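Local coordinates for protein ubiquitin-conjugating enzyme E2 U (PDB 1YRV) that catalyses the attachment of ubiquitin to other proteins, taking it from E1 as a thioester, this chain being the catalytic UBC core of the longer enzyme, at residues F72-H77 and P87-I92; V57-L62 and A130-L135; P95-V100 and S136-E141; G22-L27 and D51-E56. All blocks are in the same frame, centred on the assembly; numbering follows the deposited sequence.

Contact 1: F72-H77 and P87-I92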
loop_
_atom_site.group_PDB
_atom_site.type_symbol
_atom_site.label_atom_id
_atom_site.label_comp_id
_atom_site.label_asym_id
_atom_site.label_seq_id
_atom_site.Cartn_x
_atom_site.Cartn_y
_atom_site.Cartn_z
ATOM N N PHE A 72 -7.804 -1.092 -4.027
ATOM C CA PHE A 72 -7.325 -0.630 -2.729
ATOM C C PHE A 72 -6.987 0.852 -2.863
ATOM O O PHE A 72 -6.134 1.243 -3.670
ATOM C CB PHE A 72 -6.083 -1.417 -2.297
ATOM C CG PHE A 72 -6.257 -2.927 -2.322
ATOM C CD1 PHE A 72 -7.098 -3.578 -1.422
ATOM C CD2 PHE A 72 -5.531 -3.702 -3.211
ATOM C CE1 PHE A 72 -7.195 -4.998 -1.402
ATOM C CE2 PHE A 72 -5.621 -5.110 -3.194
ATOM C CZ PHE A 72 -6.460 -5.755 -2.286
ATOM N N GLN A 73 -7.698 1.682 -2.109
ATOM C CA GLN A 73 -7.455 3.124 -2.121
ATOM C C GLN A 73 -6.690 3.471 -0.854
ATOM O O GLN A 73 -7.222 3.384 0.248
ATOM C CB GLN A 73 -8.765 3.878 -2.161
ATOM C CG GLN A 73 -9.468 3.721 -3.466
ATOM C CD GLN A 73 -10.870 4.221 -3.393
ATOM O OE1 GLN A 73 -11.701 3.632 -2.705
ATOM N NE2 GLN A 73 -11.152 5.329 -4.083
ATOM N N LEU A 74 -5.441 3.882 -1.030
ATOM C CA LEU A 74 -4.558 4.175 0.083
ATOM C C LEU A 74 -3.917 5.551 -0.000
ATOM O O LEU A 74 -4.040 6.259 -0.998
ATOM C CB LEU A 74 -3.431 3.142 0.062
ATOM C CG LEU A 74 -3.819 1.691 -0.159
ATOM C CD1 LEU A 74 -2.757 0.963 -0.969
ATOM C CD2 LEU A 74 -4.039 1.042 1.176
ATOM N N THR A 75 -3.251 5.927 1.085
ATOM C CA THR A 75 -2.454 7.138 1.095
ATOM C C THR A 75 -1.097 6.628 1.577
ATOM O O THR A 75 -1.011 5.722 2.432
ATOM C CB THR A 75 -2.937 8.255 2.074
ATOM O OG1 THR A 75 -2.870 7.776 3.414
ATOM C CG2 THR A 75 -4.319 8.713 1.748
ATOM N N ILE A 76 -0.031 7.200 1.026
ATOM C CA ILE A 76 1.324 6.805 1.422
ATOM C C ILE A 76 2.073 8.062 1.872
ATOM O O ILE A 76 2.247 9.008 1.097
ATOM C CB ILE A 76 2.077 6.135 0.239
ATOM C CG1 ILE A 76 1.285 4.899 -0.224
ATOM C CG2 ILE A 76 3.504 5.774 0.646
ATOM C CD1 ILE A 76 1.985 4.092 -1.266
ATOM N N HIS A 77 2.475 8.076 3.134
ATOM C CA HIS A 77 3.200 9.192 3.680
ATOM C C HIS A 77 4.663 8.852 3.883
ATOM O O HIS A 77 5.016 8.022 4.711
ATOM C CB HIS A 77 2.598 9.605 5.010
ATOM C CG HIS A 77 3.533 10.400 5.862
ATOM N ND1 HIS A 77 3.924 11.683 5.544
ATOM C CD2 HIS A 77 4.195 10.075 6.999
ATOM C CE1 HIS A 77 4.786 12.115 6.447
ATOM N NE2 HIS A 77 4.968 11.159 7.340
ATOM N N PRO A 87 7.717 4.252 4.031
ATOM C CA PRO A 87 6.668 5.264 4.146
ATOM C C PRO A 87 5.603 4.701 5.086
ATOM O O PRO A 87 5.713 3.558 5.540
ATOM C CB PRO A 87 6.155 5.414 2.697
ATOM C CG PRO A 87 6.385 4.043 2.104
ATOM C CD PRO A 87 7.722 3.598 2.710
ATOM N N VAL A 88 4.610 5.502 5.436
ATOM C CA VAL A 88 3.526 4.981 6.257
ATOM C C VAL A 88 2.337 4.837 5.297
ATOM O O VAL A 88 1.921 5.808 4.654
ATOM C CB VAL A 88 3.089 5.939 7.365
ATOM C CG1 VAL A 88 1.821 5.389 8.025
ATOM C CG2 VAL A 88 4.198 6.113 8.418
ATOM N N VAL A 89 1.798 3.633 5.198
ATOM C CA VAL A 89 0.673 3.390 4.311
ATOM C C VAL A 89 -0.594 3.184 5.149
ATOM O O VAL A 89 -0.595 2.461 6.163
ATOM C CB VAL A 89 0.919 2.120 3.413
ATOM C CG1 VAL A 89 -0.342 1.760 2.639
ATOM C CG2 VAL A 89 2.075 2.366 2.448
ATOM N N LYS A 90 -1.660 3.840 4.721
ATOM C CA LYS A 90 -2.928 3.715 5.387
ATOM C C LYS A 90 -4.058 3.621 4.399
ATOM O O LYS A 90 -4.020 4.232 3.323
ATOM C CB LYS A 90 -3.174 4.899 6.300
ATOM C CG LYS A 90 -2.353 4.855 7.558
ATOM C CD LYS A 90 -2.497 6.146 8.347
ATOM C CE LYS A 90 -1.644 6.095 9.619
ATOM N NZ LYS A 90 -1.993 4.870 10.458
ATOM N N PHE A 91 -5.063 2.834 4.778
ATOM C CA PHE A 91 -6.257 2.660 3.974
ATOM C C PHE A 91 -7.156 3.848 4.254
ATOM O O PHE A 91 -7.469 4.119 5.399
ATOM C CB PHE A 91 -6.961 1.372 4.374
ATOM C CG PHE A 91 -6.723 0.266 3.430
ATOM C CD1 PHE A 91 -7.513 0.135 2.314
ATOM C CD2 PHE A 91 -5.676 -0.624 3.631
ATOM C CE1 PHE A 91 -7.259 -0.851 1.393
ATOM C CE2 PHE A 91 -5.409 -1.624 2.712
ATOM C CZ PHE A 91 -6.206 -1.742 1.595
ATOM N N ILE A 92 -7.562 4.558 3.211
ATOM C CA ILE A 92 -8.422 5.715 3.388
ATOM C C ILE A 92 -9.673 5.307 4.163
ATOM O O ILE A 92 -10.067 5.980 5.124
ATOM C CB ILE A 92 -8.785 6.335 2.018
ATOM C CG1 ILE A 92 -7.588 7.137 1.504
ATOM C CG2 ILE A 92 -10.021 7.213 2.140
ATOM C CD1 ILE A 92 -7.477 7.218 0.004
HETATM O O HOH W 1 -0.476 7.229 5.132
#
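T75 and K90 exchange backbone hydrogen bonds in both directions (T75 N to K90 O, 2.9 Å), and H77 and V88 do the same where strand 88-91 begins. L74-F91 and I76-V89 are the non-hydrogen-bonded pairs, and beyond them I92 N adds a longer bond to Q73 O, 3.2 Å. A water spans the strands on the face of T75 and K90, lying 3.0 Å from T75 OG1 and donating to V88 O. Most apolar contacts lie on the opposite face. There L74 sets CD2 over the middle of the F91 ring, 3.3 Å from its centroid, in a CH-pi contact, while F72 CD1 meets the rim of the same ring in its plane, 3.6 Å from F91 CZ. F91 takes a chi1 of -102°, well away from a staggered value, to lie beneath the leucine. I76 divides its branches: CG1 lies beside V89 CG2, and CG2 presses tightly on P87 CB at 3.4 Å. Since I76, P87 and F91 touch helix 124-135, this apolar face belongs to the sheet-helix core. The pairing is an antiparallel beta hairpin with a long connection, which brings the last strand of the sheet into the UBC fold of E2 enzymes.

Contact 2: V57-L62 and A130-L135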
loop_
_atom_site.group_PDB
_atom_site.type_symbol
_atom_site.label_atom_id
_atom_site.label_comp_id
_atom_site.label_asym_id
_atom_site.label_seq_id
_atom_site.Cartn_x
_atom_site.Cartn_y
_atom_site.Cartn_z
ATOM N N VAL A 57 -2.995 6.768 -3.659
ATOM C CA VAL A 57 -2.873 5.634 -4.539
ATOM C C VAL A 57 -4.074 4.698 -4.599
ATOM O O VAL A 57 -4.824 4.545 -3.640
ATOM C CB VAL A 57 -1.625 4.773 -4.185
ATOM C CG1 VAL A 57 -0.481 5.664 -3.765
ATOM C CG2 VAL A 57 -1.952 3.768 -3.111
ATOM N N GLU A 58 -4.214 4.074 -5.761
ATOM C CA GLU A 58 -5.251 3.089 -6.060
ATOM C C GLU A 58 -4.597 1.874 -6.710
ATOM O O GLU A 58 -3.928 1.987 -7.749
ATOM C CB GLU A 58 -6.292 3.687 -7.001
ATOM C CG GLU A 58 -7.277 4.581 -6.273
ATOM C CD GLU A 58 -8.592 4.807 -7.044
ATOM O OE1 GLU A 58 -9.057 3.868 -7.749
ATOM O OE2 GLU A 58 -9.170 5.918 -6.914
ATOM N N ILE A 59 -4.780 0.720 -6.081
ATOM C CA ILE A 59 -4.206 -0.507 -6.591
ATOM C C ILE A 59 -5.298 -1.531 -6.849
ATOM O O ILE A 59 -6.061 -1.859 -5.948
ATOM C CB ILE A 59 -3.205 -1.108 -5.609
ATOM C CG1 ILE A 59 -2.168 -0.069 -5.198
ATOM C CG2 ILE A 59 -2.466 -2.260 -6.275
ATOM C CD1 ILE A 59 -1.239 -0.552 -4.090
ATOM N N GLU A 60 -5.398 -2.011 -8.086
ATOM C CA GLU A 60 -6.428 -2.994 -8.411
ATOM C C GLU A 60 -6.122 -4.349 -7.775
ATOM O O GLU A 60 -4.950 -4.730 -7.602
ATOM C CB GLU A 60 -6.574 -3.143 -9.924
ATOM C CG GLU A 60 -7.182 -1.921 -10.597
ATOM C CD GLU A 60 -7.297 -2.064 -12.129
ATOM O OE1 GLU A 60 -6.751 -3.058 -12.678
ATOM O OE2 GLU A 60 -7.922 -1.178 -12.778
ATOM N N GLY A 61 -7.191 -5.053 -7.398
ATOM C CA GLY A 61 -7.054 -6.357 -6.781
ATOM C C GLY A 61 -6.287 -7.296 -7.684
ATOM O O GLY A 61 -6.485 -7.304 -8.886
ATOM N N LEU A 62 -5.400 -8.093 -7.111
ATOM C CA LEU A 62 -4.616 -9.007 -7.924
ATOM C C LEU A 62 -5.514 -9.948 -8.725
ATOM O O LEU A 62 -6.710 -10.129 -8.425
ATOM C CB LEU A 62 -3.685 -9.828 -7.040
ATOM C CG LEU A 62 -2.441 -10.384 -7.705
ATOM C CD1 LEU A 62 -1.663 -9.247 -8.274
ATOM C CD2 LEU A 62 -1.621 -11.179 -6.708
ATOM N N ALA A 130 4.605 -4.581 -4.649
ATOM C CA ALA A 130 4.568 -5.485 -3.498
ATOM C C ALA A 130 3.219 -5.400 -2.789
ATOM O O ALA A 130 2.623 -6.438 -2.451
ATOM C CB ALA A 130 5.716 -5.189 -2.498
ATOM N N LEU A 131 2.735 -4.179 -2.563
ATOM C CA LEU A 131 1.429 -3.965 -1.906
ATOM C C LEU A 131 0.326 -4.731 -2.627
ATOM O O LEU A 131 -0.475 -5.426 -2.011
ATOM C CB LEU A 131 1.075 -2.471 -1.904
ATOM C CG LEU A 131 1.131 -1.656 -0.594
ATOM C CD1 LEU A 131 2.211 -2.143 0.293
ATOM C CD2 LEU A 131 1.325 -0.192 -0.943
ATOM N N GLN A 132 0.280 -4.576 -3.938
ATOM C CA GLN A 132 -0.716 -5.267 -4.733
ATOM C C GLN A 132 -0.734 -6.758 -4.450
ATOM O O GLN A 132 -1.767 -7.300 -4.122
ATOM C CB GLN A 132 -0.452 -5.028 -6.214
ATOM C CG GLN A 132 -1.457 -5.692 -7.094
ATOM C CD GLN A 132 -1.271 -5.334 -8.564
ATOM O OE1 GLN A 132 -0.351 -5.814 -9.227
ATOM N NE2 GLN A 132 -2.131 -4.459 -9.069
ATOM N N VAL A 133 0.414 -7.414 -4.544
ATOM C CA VAL A 133 0.449 -8.842 -4.303
ATOM C C VAL A 133 0.110 -9.250 -2.887
ATOM O O VAL A 133 -0.691 -10.165 -2.673
ATOM C CB VAL A 133 1.805 -9.425 -4.630
ATOM C CG1 VAL A 133 1.795 -10.926 -4.364
ATOM C CG2 VAL A 133 2.145 -9.127 -6.093
ATOM N N MET A 134 0.718 -8.575 -1.922
ATOM C CA MET A 134 0.501 -8.878 -0.528
ATOM C C MET A 134 -0.931 -8.624 -0.107
ATOM O O MET A 134 -1.549 -9.476 0.496
ATOM C CB MET A 134 1.464 -8.056 0.346
ATOM C CG MET A 134 2.963 -8.204 -0.005
ATOM S SD MET A 134 4.190 -7.695 1.329
ATOM C CE MET A 134 5.840 -8.112 0.436
ATOM N N LEU A 135 -1.471 -7.461 -0.433
ATOM C CA LEU A 135 -2.834 -7.176 -0.016
ATOM C C LEU A 135 -3.873 -8.101 -0.695
ATOM O O LEU A 135 -5.036 -8.198 -0.251
ATOM C CB LEU A 135 -3.167 -5.698 -0.255
ATOM C CG LEU A 135 -2.582 -4.750 0.806
ATOM C CD1 LEU A 135 -2.474 -3.334 0.253
ATOM C CD2 LEU A 135 -3.429 -4.769 2.086
#
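I59 and Q132 form the tight part of this contact, where strand 57-60 passes helix 130-135 with their axes 8.6 Å apart and at 51°. I59 points at the helix and uses both branches: CG2 presses on Q132 CB at 3.4 Å, and its side chain crosses that of L131 at about a right angle, I59 CD1 lying 3.7 Å from L131 CB. This is the sheet-on-helix packing of the UBC fold, helix 124-135 lying against the antiparallel sheet; I43 of the adjoining strand touches I59 and Q132. With CG anti to the backbone N (chi1 -179°) and an extended chain, Q132 reaches past the isoleucine until NE2 donates to E60 O at 3.2 Å. The bond is bent, 140° at the hydrogen, and E60 O is tilted out of the amide plane of Q132. Shortening Q132 to alanine would take this donor from E60 O and is likely to open a gap between I59 and L62. Packing is looser where the strand has given way to a loop, toward solvent. L62 lays CD1 across the glutamine chain, 3.8 Å from Q132 CG, but V133 starts its side chain away from 57-62, and V133 CG1 stays 4.2 Å from L62 CD2.

Contact 3: P95-V100 and S136-E141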
loop_
_atom_site.group_PDB
_atom_site.type_symbol
_atom_site.label_atom_id
_atom_site.label_comp_id
_atom_site.label_asym_id
_atom_site.label_seq_id
_atom_site.Cartn_x
_atom_site.Cartn_y
_atom_site.Cartn_z
ATOM N N PRO A 95 -10.877 -1.221 5.543
ATOM C CA PRO A 95 -11.475 -2.340 4.810
ATOM C C PRO A 95 -11.646 -3.566 5.696
ATOM O O PRO A 95 -11.043 -3.652 6.760
ATOM C CB PRO A 95 -10.463 -2.577 3.711
ATOM C CG PRO A 95 -9.170 -2.421 4.479
ATOM C CD PRO A 95 -9.411 -1.203 5.351
ATOM N N PHE A 96 -12.485 -4.500 5.257
ATOM C CA PHE A 96 -12.712 -5.747 5.985
ATOM C C PHE A 96 -11.631 -6.666 5.406
ATOM O O PHE A 96 -11.836 -7.331 4.391
ATOM C CB PHE A 96 -14.102 -6.301 5.678
ATOM C CG PHE A 96 -14.468 -7.486 6.516
ATOM C CD1 PHE A 96 -14.801 -8.702 5.929
ATOM C CD2 PHE A 96 -14.530 -7.372 7.898
ATOM C CE1 PHE A 96 -15.203 -9.789 6.717
ATOM C CE2 PHE A 96 -14.931 -8.457 8.691
ATOM C CZ PHE A 96 -15.266 -9.656 8.103
ATOM N N HIS A 97 -10.473 -6.692 6.054
ATOM C CA HIS A 97 -9.333 -7.429 5.534
ATOM C C HIS A 97 -8.577 -8.069 6.676
ATOM O O HIS A 97 -8.392 -7.470 7.716
ATOM C CB HIS A 97 -8.456 -6.434 4.749
ATOM C CG HIS A 97 -7.344 -7.072 3.976
ATOM N ND1 HIS A 97 -6.336 -7.780 4.596
ATOM C CD2 HIS A 97 -7.112 -7.150 2.650
ATOM C CE1 HIS A 97 -5.534 -8.280 3.674
ATOM N NE2 HIS A 97 -5.976 -7.916 2.486
ATOM N N PRO A 98 -8.142 -9.313 6.501
ATOM C CA PRO A 98 -7.405 -10.062 7.521
ATOM C C PRO A 98 -6.124 -9.399 8.047
ATOM O O PRO A 98 -5.774 -9.577 9.211
ATOM C CB PRO A 98 -7.101 -11.390 6.827
ATOM C CG PRO A 98 -8.212 -11.511 5.816
ATOM C CD PRO A 98 -8.299 -10.114 5.280
ATOM N N ASN A 99 -5.424 -8.641 7.207
ATOM C CA ASN A 99 -4.179 -8.040 7.650
ATOM C C ASN A 99 -4.193 -6.533 7.838
ATOM O O ASN A 99 -3.163 -5.944 8.165
ATOM C CB ASN A 99 -3.061 -8.437 6.691
ATOM C CG ASN A 99 -2.999 -9.936 6.469
ATOM O OD1 ASN A 99 -2.946 -10.397 5.336
ATOM N ND2 ASN A 99 -3.027 -10.702 7.547
ATOM N N VAL A 100 -5.350 -5.907 7.658
ATOM C CA VAL A 100 -5.433 -4.467 7.834
ATOM C C VAL A 100 -5.969 -4.187 9.225
ATOM O O VAL A 100 -7.019 -4.692 9.615
ATOM C CB VAL A 100 -6.346 -3.827 6.770
ATOM C CG1 VAL A 100 -6.392 -2.332 6.950
ATOM C CG2 VAL A 100 -5.841 -4.183 5.387
ATOM N N SER A 136 -3.453 -8.799 -1.747
ATOM C CA SER A 136 -4.343 -9.732 -2.432
ATOM C C SER A 136 -4.110 -11.165 -1.962
ATOM O O SER A 136 -4.728 -12.087 -2.476
ATOM C CB SER A 136 -4.128 -9.660 -3.936
ATOM O OG SER A 136 -4.408 -8.363 -4.392
ATOM N N ASN A 137 -3.224 -11.338 -0.988
ATOM C CA ASN A 137 -2.897 -12.648 -0.466
ATOM C C ASN A 137 -2.619 -12.561 1.005
ATOM O O ASN A 137 -1.473 -12.566 1.434
ATOM C CB ASN A 137 -1.674 -13.224 -1.175
ATOM C CG ASN A 137 -1.915 -13.419 -2.655
ATOM O OD1 ASN A 137 -2.819 -14.162 -3.052
ATOM N ND2 ASN A 137 -1.133 -12.734 -3.482
ATOM N N PRO A 138 -3.678 -12.465 1.805
ATOM C CA PRO A 138 -3.594 -12.379 3.262
ATOM C C PRO A 138 -2.751 -13.481 3.937
ATOM O O PRO A 138 -2.614 -14.604 3.441
ATOM C CB PRO A 138 -5.061 -12.433 3.675
ATOM C CG PRO A 138 -5.744 -11.724 2.546
ATOM C CD PRO A 138 -5.076 -12.334 1.350
ATOM N N VAL A 139 -2.192 -13.123 5.084
ATOM C CA VAL A 139 -1.381 -14.025 5.881
ATOM C C VAL A 139 -2.336 -14.528 6.950
ATOM O O VAL A 139 -2.423 -13.949 8.043
ATOM C CB VAL A 139 -0.220 -13.264 6.579
ATOM C CG1 VAL A 139 0.632 -14.218 7.401
ATOM C CG2 VAL A 139 0.617 -12.533 5.549
ATOM N N LEU A 140 -3.074 -15.587 6.633
ATOM C CA LEU A 140 -4.031 -16.136 7.587
ATOM C C LEU A 140 -3.353 -16.508 8.900
ATOM O O LEU A 140 -3.999 -16.547 9.946
ATOM C CB LEU A 140 -4.715 -17.366 6.991
ATOM C CG LEU A 140 -5.464 -17.135 5.678
ATOM C CD1 LEU A 140 -5.874 -18.473 5.073
ATOM C CD2 LEU A 140 -6.673 -16.248 5.939
ATOM N N GLU A 141 -2.046 -16.762 8.831
ATOM C CA GLU A 141 -1.246 -17.154 9.991
ATOM C C GLU A 141 -1.718 -16.526 11.297
ATOM O O GLU A 141 -2.263 -17.206 12.178
ATOM C CB GLU A 141 0.236 -16.816 9.757
ATOM C CG GLU A 141 1.104 -16.875 11.025
ATOM C CD GLU A 141 1.137 -18.255 11.693
ATOM O OE1 GLU A 141 1.605 -18.332 12.863
ATOM O OE2 GLU A 141 0.710 -19.253 11.049
#
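The side-chain amide of N99 and the imidazole of H97 are the flat groups that receive P138 and V139. N99 CG stands anti to the carbonyl carbon (chi1 -52°), which carries the amide to V139. OD1 of the amide takes V139 N in the carbonyl plane, on a lone pair, at 2.8 Å, and ND2 returns a weak bond to V139 O at 3.3 Å. One amide thus grips the N-H and the carbonyl of a single residue, which fixes its rotation and tells its oxygen from its nitrogen. The imidazole is held at its edge: N99 N donates to H97 ND1 only 2° out of the ring plane, at 2.9 Å, and NE2 is bonded to L135 O. Both nitrogens are engaged, which probably keeps the ring from turning over. P138 CG comes obliquely to this ring, 3.6 Å from H97 CE1. H97, P98 and N99 are the HPN motif of ubiquitin-conjugating enzymes, set shortly before the predicted thioester cysteine C108; the side chain of N99 is about 4 Å from that of C108, and their backbones are hydrogen-bonded. In relatives the asparagine is thought to support transfer chemistry. Between the histidine and the asparagine, the P98 ring packs on P138, CB to CB at 3.9 Å, and extends on to helix 146-153.

Contact 4: G22-L27 and D51-E56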
loop_
_atom_site.group_PDB
_atom_site.type_symbol
_atom_site.label_atom_id
_atom_site.label_comp_id
_atom_site.label_asym_id
_atom_site.label_seq_id
_atom_site.Cartn_x
_atom_site.Cartn_y
_atom_site.Cartn_z
ATOM N N GLY A 22 16.686 18.028 -1.282
ATOM C CA GLY A 22 16.632 17.024 -0.227
ATOM C C GLY A 22 16.742 15.624 -0.788
ATOM O O GLY A 22 16.286 15.373 -1.911
ATOM N N ARG A 23 17.348 14.739 -0.012
ATOM C CA ARG A 23 17.552 13.339 -0.356
ATOM C C ARG A 23 16.230 12.647 -0.736
ATOM O O ARG A 23 16.057 12.143 -1.845
ATOM C CB ARG A 23 18.158 12.640 0.851
ATOM C CG ARG A 23 18.660 11.262 0.591
ATOM C CD ARG A 23 20.117 11.309 0.262
ATOM N NE ARG A 23 20.509 9.986 -0.156
ATOM C CZ ARG A 23 21.491 9.703 -0.989
ATOM N NH1 ARG A 23 22.257 10.643 -1.534
ATOM N NH2 ARG A 23 21.663 8.446 -1.306
ATOM N N ALA A 24 15.315 12.604 0.225
ATOM C CA ALA A 24 13.976 12.026 0.023
ATOM C C ALA A 24 13.289 12.603 -1.217
ATOM O O ALA A 24 12.782 11.857 -2.038
ATOM C CB ALA A 24 13.120 12.300 1.203
ATOM N N TYR A 25 13.237 13.924 -1.322
ATOM C CA TYR A 25 12.611 14.540 -2.472
ATOM C C TYR A 25 13.218 14.068 -3.784
ATOM O O TYR A 25 12.491 13.742 -4.706
ATOM C CB TYR A 25 12.697 16.072 -2.383
ATOM C CG TYR A 25 12.150 16.783 -3.598
ATOM C CD1 TYR A 25 10.803 16.997 -3.736
ATOM C CD2 TYR A 25 12.982 17.149 -4.649
ATOM C CE1 TYR A 25 10.276 17.538 -4.887
ATOM C CE2 TYR A 25 12.476 17.705 -5.812
ATOM C CZ TYR A 25 11.095 17.895 -5.921
ATOM O OH TYR A 25 10.538 18.464 -7.058
ATOM N N LEU A 26 14.544 14.033 -3.878
ATOM C CA LEU A 26 15.195 13.597 -5.122
ATOM C C LEU A 26 14.963 12.121 -5.479
ATOM O O LEU A 26 14.857 11.748 -6.669
ATOM C CB LEU A 26 16.693 13.896 -5.058
ATOM C CG LEU A 26 17.060 15.392 -5.040
ATOM C CD1 LEU A 26 18.502 15.545 -4.581
ATOM C CD2 LEU A 26 16.868 16.004 -6.441
ATOM N N LEU A 27 14.909 11.287 -4.443
ATOM C CA LEU A 27 14.646 9.872 -4.610
ATOM C C LEU A 27 13.203 9.690 -5.102
ATOM O O LEU A 27 12.936 8.919 -6.031
ATOM C CB LEU A 27 14.840 9.140 -3.281
ATOM C CG LEU A 27 16.295 8.986 -2.753
ATOM C CD1 LEU A 27 16.225 8.526 -1.296
ATOM C CD2 LEU A 27 17.122 7.970 -3.582
ATOM N N ASP A 51 5.775 18.645 -1.478
ATOM C CA ASP A 51 6.780 17.865 -0.770
ATOM C C ASP A 51 7.166 16.590 -1.513
ATOM O O ASP A 51 8.321 16.135 -1.476
ATOM C CB ASP A 51 6.203 17.414 0.565
ATOM C CG ASP A 51 6.846 18.094 1.704
ATOM O OD1 ASP A 51 6.589 17.708 2.875
ATOM O OD2 ASP A 51 7.620 19.039 1.416
ATOM N N MET A 52 6.148 16.012 -2.130
ATOM C CA MET A 52 6.226 14.756 -2.820
ATOM C C MET A 52 6.274 13.680 -1.765
ATOM O O MET A 52 6.625 12.530 -2.031
ATOM C CB MET A 52 7.433 14.677 -3.734
ATOM C CG MET A 52 7.166 15.326 -5.064
ATOM S SD MET A 52 8.315 14.688 -6.276
ATOM C CE MET A 52 7.388 13.383 -6.928
ATOM N N MET A 53 5.875 14.074 -0.565
ATOM C CA MET A 53 5.850 13.197 0.589
ATOM C C MET A 53 4.499 12.530 0.791
ATOM O O MET A 53 4.416 11.452 1.386
ATOM C CB MET A 53 6.160 13.993 1.852
ATOM C CG MET A 53 7.568 14.564 1.930
ATOM S SD MET A 53 8.928 13.407 2.300
ATOM C CE MET A 53 9.763 13.366 0.754
ATOM N N GLU A 54 3.448 13.184 0.312
ATOM C CA GLU A 54 2.106 12.687 0.492
ATOM C C GLU A 54 1.567 12.188 -0.825
ATOM O O GLU A 54 1.574 12.919 -1.817
ATOM C CB GLU A 54 1.203 13.796 1.052
ATOM C CG GLU A 54 1.620 14.367 2.414
ATOM C CD GLU A 54 1.832 13.274 3.459
ATOM O OE1 GLU A 54 1.072 12.267 3.446
ATOM O OE2 GLU A 54 2.743 13.411 4.316
ATOM N N TRP A 55 1.108 10.932 -0.835
ATOM C CA TRP A 55 0.567 10.319 -2.063
ATOM C C TRP A 55 -0.811 9.721 -1.941
ATOM O O TRP A 55 -1.211 9.238 -0.886
ATOM C CB TRP A 55 1.458 9.178 -2.545
ATOM C CG TRP A 55 2.795 9.615 -2.864
ATOM C CD1 TRP A 55 3.745 10.023 -1.988
ATOM C CD2 TRP A 55 3.327 9.820 -4.180
ATOM N NE1 TRP A 55 4.841 10.480 -2.679
ATOM C CE2 TRP A 55 4.610 10.363 -4.017
ATOM C CE3 TRP A 55 2.839 9.585 -5.474
ATOM C CZ2 TRP A 55 5.411 10.702 -5.106
ATOM C CZ3 TRP A 55 3.635 9.915 -6.562
ATOM C CH2 TRP A 55 4.921 10.468 -6.366
ATOM N N GLU A 56 -1.518 9.718 -3.060
ATOM C CA GLU A 56 -2.823 9.106 -3.121
ATOM C C GLU A 56 -2.721 7.976 -4.127
ATOM O O GLU A 56 -2.388 8.182 -5.304
ATOM C CB GLU A 56 -3.871 10.117 -3.535
ATOM C CG GLU A 56 -4.343 10.963 -2.380
ATOM C CD GLU A 56 -5.441 11.932 -2.795
ATOM O OE1 GLU A 56 -5.882 12.744 -1.952
ATOM O OE2 GLU A 56 -5.858 11.877 -3.974
#
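A24 and Y25 occupy the first turn of a helix and face the turn D51-M53, which leads into strand 54-60. G22 is the N-cap of that helix, and L26 N bonds back to G22 O at 2.9 Å. Opposite, M52 has the left-handed backbone conformation (phi 75°, psi 17°), which swings the chain round before the strand begins at E54. The turn is braced from within by W55 NE1, which donates to M52 O at 2.8 Å from well above the carbonyl plane. In the UBC fold this is where the N-terminal helix, here 23-38, starts across the end of the first hairpin, strands 43-47 and 54-60. On the helix side Y25 carries most of the contact. Its CG stands anti to the backbone N (chi1 176°), which lays the ring alongside the turn: D51 O lies at its edge, in plane, 3.5 Å from Y25 CD1, and M52 makes a Met-aromatic contact from an oblique direction, SD 4.5 Å from the ring centroid and 3.7 Å from Y25 CE1. A serine in its place would probably leave M52 SD without its aromatic partner and uncover one side of the turn. M53 folds back at its last two torsions and brings CE to 3.6 Å from A24 CB. Both methionines also meet later turns of the helix, M52 at H29 and F32, M53 at L28.

From the N terminus, contact 4 closes first, when the turn at 51-56 returns to the start of helix 23-38. The same strand runs on into 57-62, which opens contact 2. Before that contact can close, the chain makes strands 71-77 and 88-91, and contact 1 closes within its span; backbone bonds from F72 to I59 and L74 to V57 join the two. Contact 3 opens at 95-100. Helix 124-135 completes contact 2, and the loop 136-141 completes contact 3, so these two cross. Bonds from S136 to L62 and H97 to L135 tie them, joining sheet and helix to the loop beside the predicted active-site cysteine; the centre of contact 3 lies about 28 Å from that of contact 4.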